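Local coordinates for protein actin depolymerization factor 2 (PDB 2XFA) that probably binds actin and helps to control the turnover of actin filaments in the malaria parasite, as other members of the ADF/cofilin family do, at residues S13-C16 with I17-N21. Numbering follows the deposited sequence.
Sequences SDEC and IYEFN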
loop_
_atom_site.group_PDB
_atom_site.type_symbol
_atom_site.label_atom_id
_atom_site.label_comp_id
_atom_site.label_asym_id
_atom_site.label_seq_id
_atom_site.Cartn_x
_atom_site.Cartn_y
_atom_site.Cartn_z
ATOM N N SER A 13 2.433 -12.675 8.296
ATOM C CA SER A 13 3.345 -13.637 7.687
ATOM C C SER A 13 4.729 -13.050 7.446
ATOM O O SER A 13 4.857 -11.899 7.039
ATOM C CB SER A 13 2.783 -14.145 6.358
ATOM O OG SER A 13 3.690 -15.057 5.756
ATOM N N ASP A 14 5.758 -13.862 7.668
ATOM C CA ASP A 14 7.148 -13.415 7.557
ATOM C C ASP A 14 7.578 -13.031 6.140
ATOM O O ASP A 14 8.468 -12.201 5.971
ATOM C CB ASP A 14 8.088 -14.471 8.138
ATOM C CG ASP A 14 7.718 -14.848 9.561
ATOM O OD1 ASP A 14 8.078 -14.088 10.486
ATOM O OD2 ASP A 14 7.051 -15.890 9.750
ATOM N N GLU A 15 6.954 -13.629 5.129
ATOM C CA GLU A 15 7.178 -13.204 3.748
ATOM C C GLU A 15 6.853 -11.712 3.590
ATOM O O GLU A 15 7.415 -11.031 2.727
ATOM C CB GLU A 15 6.324 -14.026 2.777
ATOM C CG GLU A 15 7.120 -14.799 1.712
ATOM C CD GLU A 15 7.141 -14.121 0.332
ATOM O OE1 GLU A 15 8.252 -13.834 -0.170
ATOM O OE2 GLU A 15 6.057 -13.895 -0.257
ATOM N N CYS A 16 5.947 -11.210 4.424
ATOM C CA CYS A 16 5.510 -9.819 4.329
ATOM C C CYS A 16 6.691 -8.890 4.488
ATOM O O CYS A 16 6.935 -8.038 3.630
ATOM C CB CYS A 16 4.469 -9.496 5.393
ATOM S SG CYS A 16 2.839 -10.136 4.999
ATOM N N ILE A 17 7.427 -9.077 5.582
ATOM C CA ILE A 17 8.583 -8.244 5.873
ATOM C C ILE A 17 9.726 -8.578 4.921
ATOM O O ILE A 17 10.491 -7.697 4.523
ATOM C CB ILE A 17 9.039 -8.367 7.352
ATOM C CG1 ILE A 17 7.849 -8.197 8.304
ATOM C CG2 ILE A 17 10.093 -7.331 7.672
ATOM C CD1 ILE A 17 7.009 -9.447 8.465
ATOM N N TYR A 18 9.830 -9.850 4.546
ATOM C CA TYR A 18 10.820 -10.265 3.563
ATOM C C TYR A 18 10.725 -9.381 2.332
ATOM O O TYR A 18 11.715 -8.810 1.901
ATOM C CB TYR A 18 10.603 -11.727 3.160
ATOM C CG TYR A 18 11.462 -12.203 2.004
ATOM C CD1 TYR A 18 12.839 -12.327 2.139
ATOM C CD2 TYR A 18 10.890 -12.557 0.781
ATOM C CE1 TYR A 18 13.628 -12.766 1.085
ATOM C CE2 TYR A 18 11.673 -13.009 -0.281
ATOM C CZ TYR A 18 13.041 -13.105 -0.119
ATOM O OH TYR A 18 13.834 -13.545 -1.155
ATOM N N GLU A 19 9.528 -9.271 1.765
ATOM C CA GLU A 19 9.351 -8.530 0.516
ATOM C C GLU A 19 9.503 -7.030 0.698
ATOM O O GLU A 19 10.082 -6.345 -0.152
ATOM C CB GLU A 19 7.997 -8.842 -0.128
ATOM C CG GLU A 19 7.846 -10.296 -0.591
ATOM C CD GLU A 19 8.857 -10.703 -1.664
ATOM O OE1 GLU A 19 9.619 -9.833 -2.151
ATOM O OE2 GLU A 19 8.881 -11.904 -2.023
ATOM N N PHE A 20 8.977 -6.511 1.797
ATOM C CA PHE A 20 9.191 -5.099 2.100
ATOM C C PHE A 20 10.681 -4.768 2.158
ATOM O O PHE A 20 11.138 -3.753 1.633
ATOM C CB PHE A 20 8.532 -4.703 3.411
ATOM C CG PHE A 20 8.908 -3.307 3.853
ATOM C CD1 PHE A 20 8.373 -2.200 3.222
ATOM C CD2 PHE A 20 9.832 -3.111 4.861
ATOM C CE1 PHE A 20 8.729 -0.912 3.611
ATOM C CE2 PHE A 20 10.196 -1.824 5.252
ATOM C CZ PHE A 20 9.654 -0.731 4.630
ATOM N N ASN A 21 11.452 -5.630 2.795
ATOM C CA ASN A 21 12.892 -5.386 2.859
ATOM C C ASN A 21 13.538 -5.446 1.471
ATOM O O ASN A 21 14.407 -4.646 1.154
ATOM C CB ASN A 21 13.575 -6.324 3.857
ATOM C CG ASN A 21 13.316 -5.925 5.317
ATOM O OD1 ASN A 21 13.297 -6.771 6.210
ATOM N ND2 ASN A 21 13.122 -4.635 5.555
#
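Glu15, its chain bent at chi2, leans forward along the helix and brings its carboxylate up to two side chains of the next turn, Tyr18 and Glu19. OE1 does the touching in both cases. It lies 3.1 Å from CD2 of Tyr18, at the edge of the ring and near its plane, although the carboxylate as a whole is turned 45° from that plane. The same Glu15 OE1 sits 2.7 Å from OE2 of Glu19, with the two carboxylate planes nearly perpendicular at 84°. Oxygens this close suggest that one of the two acids holds a proton, which would relieve the repulsion expected between like charges. The other carboxylate oxygen of Glu19, OE1, accepts a hydrogen bond from Asn29 and has a weak, long ion pair with Arg22, while CG of Glu19 packs 3.4 Å from the backbone O of Glu15. Tyr18 has CG anti to its own N (chi1 172°), which carries the ring out beside Glu15 on the exposed face. Residues 14-21 form the first turns of helix 14-24, which packs against strands 31-37 and 41-48 of the mixed sheet in the ADF/cofilin fold. Regular i to i+4 bonds run from the amides of Tyr18, Glu19 and Phe20 to the carbonyls of Asp14, Glu15 and Cys16; Cys16 O also accepts a hydrogen bond from Tyr34 OH. On another side of the turn, CD1 of Ile17 reaches back to 4.0 Å from Cys16 CB and 3.6 Å from Ser13 O, while buried Cys16 meets Ile42 of the sheet.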